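Local coordinates for nuclear movement protein (Encephalitozoon cuniculi, PDB 2O30) that probably binds unfolded or client proteins as a chaperone-like CS-domain protein of the p23/NudC family, although its function has not been established, at residues Q11-V22 against D70-N81. The protein carries 1 engineered substitution. Sequence-based numbering, arbitrary orientation.
Sequences QELNEINIQFPV and DVVDVNVTKKRN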
ATOM      1  N   GLN A  11     -21.357   1.554  -9.113  1.00 21.82           N
ATOM      2  CA  GLN A  11     -21.752   1.961  -7.768  1.00 22.40           C
ATOM      3  C   GLN A  11     -23.176   1.531  -7.428  1.00 23.10           C
ATOM      4  O   GLN A  11     -24.027   1.400  -8.317  1.00 24.15           O
ATOM      5  CB  GLN A  11     -21.607   3.478  -7.601  1.00 21.83           C
ATOM      6  CG  GLN A  11     -22.575   4.320  -8.450  1.00 21.22           C
ATOM      7  CD  GLN A  11     -22.329   5.793  -8.270  1.00 21.71           C
ATOM      8  OE1 GLN A  11     -22.271   6.290  -7.129  1.00 20.22           O
ATOM      9  NE2 GLN A  11     -22.130   6.498  -9.376  1.00 22.27           N
ATOM     10  N   GLU A  12     -23.385   1.292  -6.140  1.00 23.62           N
ATOM     11  CA  GLU A  12     -24.702   1.207  -5.525  1.00 24.74           C
ATOM     12  C   GLU A  12     -24.820   2.490  -4.730  1.00 23.66           C
ATOM     13  O   GLU A  12     -23.832   3.211  -4.543  1.00 22.95           O
ATOM     14  CB  GLU A  12     -24.777   0.040  -4.547  1.00 26.26           C
ATOM     15  CG  GLU A  12     -24.265  -1.279  -5.097  1.00 30.85           C
ATOM     16  CD  GLU A  12     -25.310  -2.035  -5.868  1.00 37.66           C
ATOM     17  OE1 GLU A  12     -25.967  -1.435  -6.746  1.00 38.53           O
ATOM     18  OE2 GLU A  12     -25.469  -3.250  -5.596  1.00 42.27           O
ATOM     19  N   LEU A  13     -26.010   2.776  -4.205  1.00 24.13           N
ATOM     20  CA  LEU A  13     -26.136   3.995  -3.392  1.00 24.11           C
ATOM     21  C   LEU A  13     -25.104   4.091  -2.267  1.00 23.58           C
ATOM     22  O   LEU A  13     -24.595   5.169  -1.987  1.00 23.82           O
ATOM     23  CB  LEU A  13     -27.568   4.130  -2.844  1.00 23.96           C
ATOM     24  CG  LEU A  13     -27.869   5.459  -2.134  1.00 25.08           C
ATOM     25  CD1 LEU A  13     -27.582   6.682  -2.998  1.00 24.07           C
ATOM     26  CD2 LEU A  13     -29.345   5.441  -1.717  1.00 27.70           C
ATOM     27  N   ASN A  14     -24.745   2.948  -1.674  1.00 23.83           N
ATOM     28  CA  ASN A  14     -23.868   2.911  -0.515  1.00 23.80           C
ATOM     29  C   ASN A  14     -22.494   2.260  -0.762  1.00 23.47           C
ATOM     30  O   ASN A  14     -21.740   2.082   0.186  1.00 23.41           O
ATOM     31  CB  ASN A  14     -24.571   2.148   0.626  1.00 24.95           C
ATOM     32  CG  ASN A  14     -24.795   0.670   0.318  1.00 25.59           C
ATOM     33  OD1 ASN A  14     -24.984   0.256  -0.833  1.00 28.32           O
ATOM     34  ND2 ASN A  14     -24.820  -0.143   1.377  1.00 33.27           N
ATOM     35  N   GLU A  15     -22.174   1.934  -2.021  1.00 22.88           N
ATOM     36  CA  GLU A  15     -20.957   1.126  -2.301  1.00 23.14           C
ATOM     37  C   GLU A  15     -20.300   1.510  -3.625  1.00 21.28           C
ATOM     38  O   GLU A  15     -20.966   1.926  -4.582  1.00 19.88           O
ATOM     39  CB  GLU A  15     -21.280  -0.375  -2.324  1.00 22.77           C
ATOM     40  CG  GLU A  15     -21.698  -0.984  -0.998  1.00 27.36           C
ATOM     41  CD  GLU A  15     -21.975  -2.481  -1.103  1.00 28.17           C
ATOM     42  OE1 GLU A  15     -21.612  -3.084  -2.146  1.00 33.38           O
ATOM     43  OE2 GLU A  15     -22.550  -3.042  -0.128  1.00 35.60           O
ATOM     44  N   ILE A  16     -18.979   1.373  -3.657  1.00 19.61           N
ATOM     45  CA  ILE A  16     -18.204   1.561  -4.887  1.00 19.43           C
ATOM     46  C   ILE A  16     -17.589   0.194  -5.255  1.00 19.44           C
ATOM     47  O   ILE A  16     -17.093  -0.480  -4.371  1.00 19.14           O
ATOM     48  CB  ILE A  16     -17.091   2.604  -4.654  1.00 20.19           C
ATOM     49  CG1 ILE A  16     -17.679   4.027  -4.601  1.00 20.11           C
ATOM     50  CG2 ILE A  16     -15.999   2.562  -5.753  1.00 21.08           C
ATOM     51  CD1 ILE A  16     -18.246   4.573  -5.960  1.00 21.04           C
ATOM     52  N   ASN A  17     -17.642  -0.173  -6.541  1.00 19.29           N
ATOM     53  CA  ASN A  17     -17.028  -1.407  -7.045  1.00 20.00           C
ATOM     54  C   ASN A  17     -16.048  -1.062  -8.148  1.00 19.75           C
ATOM     55  O   ASN A  17     -16.361  -0.249  -9.026  1.00 18.92           O
ATOM     56  CB  ASN A  17     -18.091  -2.356  -7.597  1.00 21.05           C
ATOM     57  CG  ASN A  17     -19.046  -2.839  -6.524  1.00 25.61           C
ATOM     58  OD1 ASN A  17     -18.639  -3.533  -5.582  1.00 27.92           O
ATOM     59  ND2 ASN A  17     -20.320  -2.485  -6.667  1.00 29.13           N
ATOM     60  N   ILE A  18     -14.856  -1.659  -8.093  1.00 18.82           N
ATOM     61  CA  ILE A  18     -13.830  -1.414  -9.113  1.00 19.18           C
ATOM     62  C   ILE A  18     -13.418  -2.782  -9.659  1.00 19.19           C
ATOM     63  O   ILE A  18     -13.303  -3.734  -8.893  1.00 18.34           O
ATOM     64  CB  ILE A  18     -12.616  -0.696  -8.538  1.00 19.96           C
ATOM     65  CG1 ILE A  18     -13.002   0.700  -8.005  1.00 19.85           C
ATOM     66  CG2 ILE A  18     -11.471  -0.570  -9.592  1.00 20.65           C
ATOM     67  CD1 ILE A  18     -11.996   1.277  -6.982  1.00 21.86           C
ATOM     68  N   GLN A  19     -13.254  -2.854 -10.971  1.00 18.35           N
ATOM     69  CA  GLN A  19     -12.844  -4.110 -11.634  1.00 19.55           C
ATOM     70  C   GLN A  19     -11.624  -3.868 -12.505  1.00 19.28           C
ATOM     71  O   GLN A  19     -11.475  -2.811 -13.133  1.00 19.12           O
ATOM     72  CB  GLN A  19     -13.990  -4.653 -12.506  1.00 20.07           C
ATOM     73  CG  GLN A  19     -15.341  -4.763 -11.808  1.00 24.76           C
ATOM     74  CD  GLN A  19     -16.161  -3.453 -11.863  1.00 30.12           C
ATOM     75  OE1 GLN A  19     -16.189  -2.740 -12.889  1.00 31.21           O
ATOM     76  NE2 GLN A  19     -16.851  -3.147 -10.760  1.00 32.06           N
ATOM     77  N   PHE A  20     -10.726  -4.853 -12.551  1.00 18.82           N
ATOM     78  CA  PHE A  20      -9.595  -4.765 -13.475  1.00 19.62           C
ATOM     79  C   PHE A  20      -9.105  -6.177 -13.763  1.00 19.60           C
ATOM     80  O   PHE A  20      -9.357  -7.083 -12.978  1.00 19.76           O
ATOM     81  CB  PHE A  20      -8.474  -3.866 -12.937  1.00 19.94           C
ATOM     82  CG  PHE A  20      -7.860  -4.335 -11.647  1.00 20.14           C
ATOM     83  CD1 PHE A  20      -8.380  -3.920 -10.420  1.00 19.96           C
ATOM     84  CD2 PHE A  20      -6.760  -5.196 -11.647  1.00 18.96           C
ATOM     85  CE1 PHE A  20      -7.807  -4.323  -9.223  1.00 20.68           C
ATOM     86  CE2 PHE A  20      -6.193  -5.617 -10.461  1.00 20.55           C
ATOM     87  CZ  PHE A  20      -6.724  -5.173  -9.226  1.00 21.60           C
ATOM     88  N   PRO A  21      -8.441  -6.369 -14.923  1.00 20.73           N
ATOM     89  CA  PRO A  21      -8.032  -7.722 -15.314  1.00 21.92           C
ATOM     90  C   PRO A  21      -6.744  -8.192 -14.637  1.00 23.53           C
ATOM     91  O   PRO A  21      -5.859  -7.371 -14.373  1.00 23.75           O
ATOM     92  CB  PRO A  21      -7.840  -7.586 -16.828  1.00 21.75           C
ATOM     93  CG  PRO A  21      -7.333  -6.202 -16.999  1.00 20.95           C
ATOM     94  CD  PRO A  21      -8.106  -5.370 -15.955  1.00 21.02           C
ATOM     95  N   VAL A  22      -6.663  -9.494 -14.344  1.00 25.69           N
ATOM     96  CA  VAL A  22      -5.494 -10.067 -13.651  1.00 29.86           C
ATOM     97  C   VAL A  22      -4.402 -10.270 -14.676  1.00 32.08           C
ATOM     98  O   VAL A  22      -4.682 -10.832 -15.736  1.00 32.80           O
ATOM     99  CB  VAL A  22      -5.800 -11.456 -13.058  1.00 30.26           C
ATOM    100  CG1 VAL A  22      -4.571 -12.026 -12.362  1.00 32.18           C
ATOM    101  CG2 VAL A  22      -6.964 -11.412 -12.111  1.00 29.80           C
ATOM    102  N   ASP A  70     -10.574 -14.099 -14.621  1.00 25.99           N
ATOM    103  CA  ASP A  70      -9.497 -13.193 -15.013  1.00 26.29           C
ATOM    104  C   ASP A  70      -9.728 -11.768 -14.493  1.00 24.94           C
ATOM    105  O   ASP A  70      -9.029 -10.852 -14.900  1.00 25.06           O
ATOM    106  CB  ASP A  70      -9.325 -13.148 -16.558  1.00 27.34           C
ATOM    107  CG  ASP A  70      -8.104 -12.321 -16.988  1.00 31.85           C
ATOM    108  OD1 ASP A  70      -7.001 -12.627 -16.479  1.00 37.93           O
ATOM    109  OD2 ASP A  70      -8.210 -11.361 -17.808  1.00 33.26           O
ATOM    110  N   VAL A  71     -10.702 -11.583 -13.610  1.00 23.67           N
ATOM    111  CA  VAL A  71     -11.058 -10.212 -13.189  1.00 23.39           C
ATOM    112  C   VAL A  71     -11.028 -10.055 -11.673  1.00 22.77           C
ATOM    113  O   VAL A  71     -11.566 -10.894 -10.939  1.00 23.91           O
ATOM    114  CB  VAL A  71     -12.440  -9.811 -13.744  1.00 23.51           C
ATOM    115  CG1 VAL A  71     -12.869  -8.433 -13.202  1.00 25.48           C
ATOM    116  CG2 VAL A  71     -12.416  -9.808 -15.276  1.00 24.32           C
ATOM    117  N   VAL A  72     -10.378  -8.993 -11.217  1.00 21.28           N
ATOM    118  CA  VAL A  72     -10.346  -8.656  -9.797  1.00 20.41           C
ATOM    119  C   VAL A  72     -11.541  -7.758  -9.527  1.00 21.04           C
ATOM    120  O   VAL A  72     -11.758  -6.785 -10.254  1.00 19.89           O
ATOM    121  CB  VAL A  72      -9.049  -7.924  -9.412  1.00 20.47           C
ATOM    122  CG1 VAL A  72      -9.049  -7.606  -7.909  1.00 20.77           C
ATOM    123  CG2 VAL A  72      -7.809  -8.799  -9.729  1.00 21.86           C
ATOM    124  N   ASP A  73     -12.308  -8.093  -8.494  1.00 21.07           N
ATOM    125  CA  ASP A  73     -13.440  -7.250  -8.084  1.00 22.29           C
ATOM    126  C   ASP A  73     -13.130  -6.648  -6.709  1.00 21.52           C
ATOM    127  O   ASP A  73     -12.848  -7.373  -5.766  1.00 20.58           O
ATOM    128  CB  ASP A  73     -14.713  -8.083  -8.070  1.00 23.67           C
ATOM    129  CG  ASP A  73     -15.210  -8.415  -9.468  1.00 28.42           C
ATOM    130  OD1 ASP A  73     -15.589  -7.483 -10.197  1.00 32.72           O
ATOM    131  OD2 ASP A  73     -15.255  -9.607  -9.836  1.00 33.50           O
ATOM    132  N   VAL A  74     -13.145  -5.320  -6.621  1.00 20.53           N
ATOM    133  CA  VAL A  74     -12.846  -4.594  -5.375  1.00 20.08           C
ATOM    134  C   VAL A  74     -14.141  -3.895  -4.955  1.00 20.24           C
ATOM    135  O   VAL A  74     -14.870  -3.372  -5.805  1.00 19.81           O
ATOM    136  CB  VAL A  74     -11.743  -3.560  -5.627  1.00 19.94           C
ATOM    137  CG1 VAL A  74     -11.345  -2.852  -4.352  1.00 20.31           C
ATOM    138  CG2 VAL A  74     -10.494  -4.228  -6.282  1.00 19.98           C
ATOM    139  N   ASN A  75     -14.447  -3.932  -3.659  1.00 19.91           N
ATOM    140  CA  ASN A  75     -15.676  -3.318  -3.142  1.00 21.40           C
ATOM    141  C   ASN A  75     -15.298  -2.531  -1.884  1.00 20.37           C
ATOM    142  O   ASN A  75     -14.467  -2.978  -1.097  1.00 19.46           O
ATOM    143  CB  ASN A  75     -16.655  -4.444  -2.811  1.00 22.70           C
ATOM    144  CG  ASN A  75     -17.879  -3.970  -2.091  1.00 27.85           C
ATOM    145  OD1 ASN A  75     -17.937  -4.014  -0.851  1.00 32.32           O
ATOM    146  ND2 ASN A  75     -18.880  -3.516  -2.850  1.00 30.72           N
ATOM    147  N   VAL A  76     -15.888  -1.343  -1.707  1.00 19.28           N
ATOM    148  CA  VAL A  76     -15.712  -0.584  -0.468  1.00 19.99           C
ATOM    149  C   VAL A  76     -17.008   0.185  -0.223  1.00 20.66           C
ATOM    150  O   VAL A  76     -17.678   0.602  -1.185  1.00 20.29           O
ATOM    151  CB  VAL A  76     -14.466   0.373  -0.485  1.00 18.75           C
ATOM    152  CG1 VAL A  76     -14.590   1.496  -1.508  1.00 20.72           C
ATOM    153  CG2 VAL A  76     -14.207   0.980   0.907  1.00 20.39           C
ATOM    154  N   THR A  77     -17.358   0.344   1.056  1.00 20.89           N
ATOM    155  CA  THR A  77     -18.638   0.980   1.413  1.00 22.65           C
ATOM    156  C   THR A  77     -18.448   2.498   1.492  1.00 22.77           C
ATOM    157  O   THR A  77     -17.461   2.966   2.030  1.00 23.08           O
ATOM    158  CB  THR A  77     -19.141   0.422   2.764  1.00 23.00           C
ATOM    159  OG1 THR A  77     -19.382  -0.988   2.642  1.00 24.50           O
ATOM    160  CG2 THR A  77     -20.433   1.116   3.210  1.00 24.05           C
ATOM    161  N   LYS A  78     -19.403   3.261   0.950  1.00 23.75           N
ATOM    162  CA  LYS A  78     -19.363   4.717   1.029  1.00 24.52           C
ATOM    163  C   LYS A  78     -19.711   5.176   2.444  1.00 25.50           C
ATOM    164  O   LYS A  78     -20.548   4.565   3.088  1.00 25.77           O
ATOM    165  CB  LYS A  78     -20.396   5.325   0.071  1.00 23.86           C
ATOM    166  CG  LYS A  78     -20.126   5.078  -1.417  1.00 23.02           C
ATOM    167  CD  LYS A  78     -21.374   5.466  -2.223  1.00 22.05           C
ATOM    168  CE  LYS A  78     -21.157   5.346  -3.728  1.00 20.51           C
ATOM    169  NZ  LYS A  78     -22.471   5.731  -4.416  1.00 21.30           N
ATOM    170  N   LYS A  79     -19.089   6.256   2.895  1.00 26.74           N
ATOM    171  CA  LYS A  79     -19.461   6.842   4.202  1.00 29.31           C
ATOM    172  C   LYS A  79     -20.846   7.474   4.149  1.00 30.05           C
ATOM    173  O   LYS A  79     -21.627   7.372   5.108  1.00 30.78           O
ATOM    174  CB  LYS A  79     -18.410   7.854   4.657  1.00 28.88           C
ATOM    175  CG  LYS A  79     -17.253   7.221   5.432  1.00 30.97           C
ATOM    176  CD  LYS A  79     -16.419   8.258   6.193  1.00 32.08           C
ATOM    177  CE  LYS A  79     -15.040   7.678   6.581  1.00 36.31           C
ATOM    178  NZ  LYS A  79     -14.131   8.728   7.190  1.00 38.76           N
ATOM    179  N   ARG A  80     -21.159   8.105   3.023  1.00 30.62           N
ATOM    180  CA  ARG A  80     -22.452   8.751   2.829  1.00 32.27           C
ATOM    181  C   ARG A  80     -23.199   8.101   1.669  1.00 31.17           C
ATOM    182  O   ARG A  80     -22.587   7.796   0.635  1.00 30.83           O
ATOM    183  CB  ARG A  80     -22.231  10.250   2.578  1.00 31.94           C
ATOM    184  CG  ARG A  80     -23.496  11.064   2.619  1.00 35.45           C
ATOM    185  CD  ARG A  80     -23.218  12.576   2.668  1.00 36.29           C
ATOM    186  NE  ARG A  80     -24.460  13.302   2.918  1.00 43.98           N
ATOM    187  CZ  ARG A  80     -24.904  13.660   4.124  1.00 46.88           C
ATOM    188  NH1 ARG A  80     -24.203  13.387   5.226  1.00 48.86           N
ATOM    189  NH2 ARG A  80     -26.057  14.305   4.231  1.00 49.17           N
ATOM    190  N   ASN A  81     -24.506   7.880   1.830  1.00 30.55           N
ATOM    191  CA  ASN A  81     -25.320   7.263   0.779  1.00 30.47           C
ATOM    192  C   ASN A  81     -25.747   8.272  -0.294  1.00 30.23           C
ATOM    193  O   ASN A  81     -26.812   8.882  -0.204  1.00 31.05           O
ATOM    194  CB  ASN A  81     -26.551   6.548   1.352  1.00 30.58           C
ATOM    195  CG  ASN A  81     -26.204   5.266   2.086  1.00 32.71           C
ATOM    196  OD1 ASN A  81     -25.051   4.835   2.114  1.00 34.37           O
ATOM    197  ND2 ASN A  81     -27.211   4.648   2.696  1.00 36.67           N
TER
HETATM  198  O   HOH W   1     -17.090  -5.646  -6.223  1.00 39.01           O
HETATM  199  O   HOH W   2     -16.393  -5.215  -8.689  1.00 33.36           O
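Lys78 reaches from segment 70-81 toward the type I turn Glu12-Glu15, its chain extended from CG outward, and its NZ is held by oxygens of Gln11, Glu12 and, weakly, Leu13. Lys78 NZ lies in the plane of the Gln11 amide, on a lone pair of Gln11 OE1 at 2.8 Å, and Lys78 NZ donates to Glu12 O at 2.9 Å. Glu82 O accepts a further hydrogen bond from NZ, and Trp84 makes a cation-pi contact with Lys78, while Ile16 CD1 packs against Lys78 CE at 3.7 Å.

Strands 15-21 and 71-78 run antiparallel, with Ile16-Val76, Ile18-Val74 and Phe20-Val72 as hydrogen-bonded pairs. Ile18, Phe20, Val72 and Val74 face strands 31-36 and 39-44 in the beta-sandwich of the CS domain; Ile16 lies against Trp84 and Leu87. Phe20, turned by chi1 of 61° to lie alongside Val72, receives Val72 CB over one ring face, 3.8 Å from the Phe20 centroid; Val22 CG2 meets Val72 CG2.

On the other face, Asn75 ND2 donates almost straight to Asn17 OD1 (2.7 Å, 178°), the two side chains side by side with amide planes 31° apart. Asn75 ND2 also meets Glu15 OE1 at 2.9 Å, from above the carboxylate plane. Two acceptors thus hold the Asn75 amide in its rotation on the polar face, whereas the buried ammonium of Lys78 is paid for by oxygens and an aromatic ring, which probably favours its charged form.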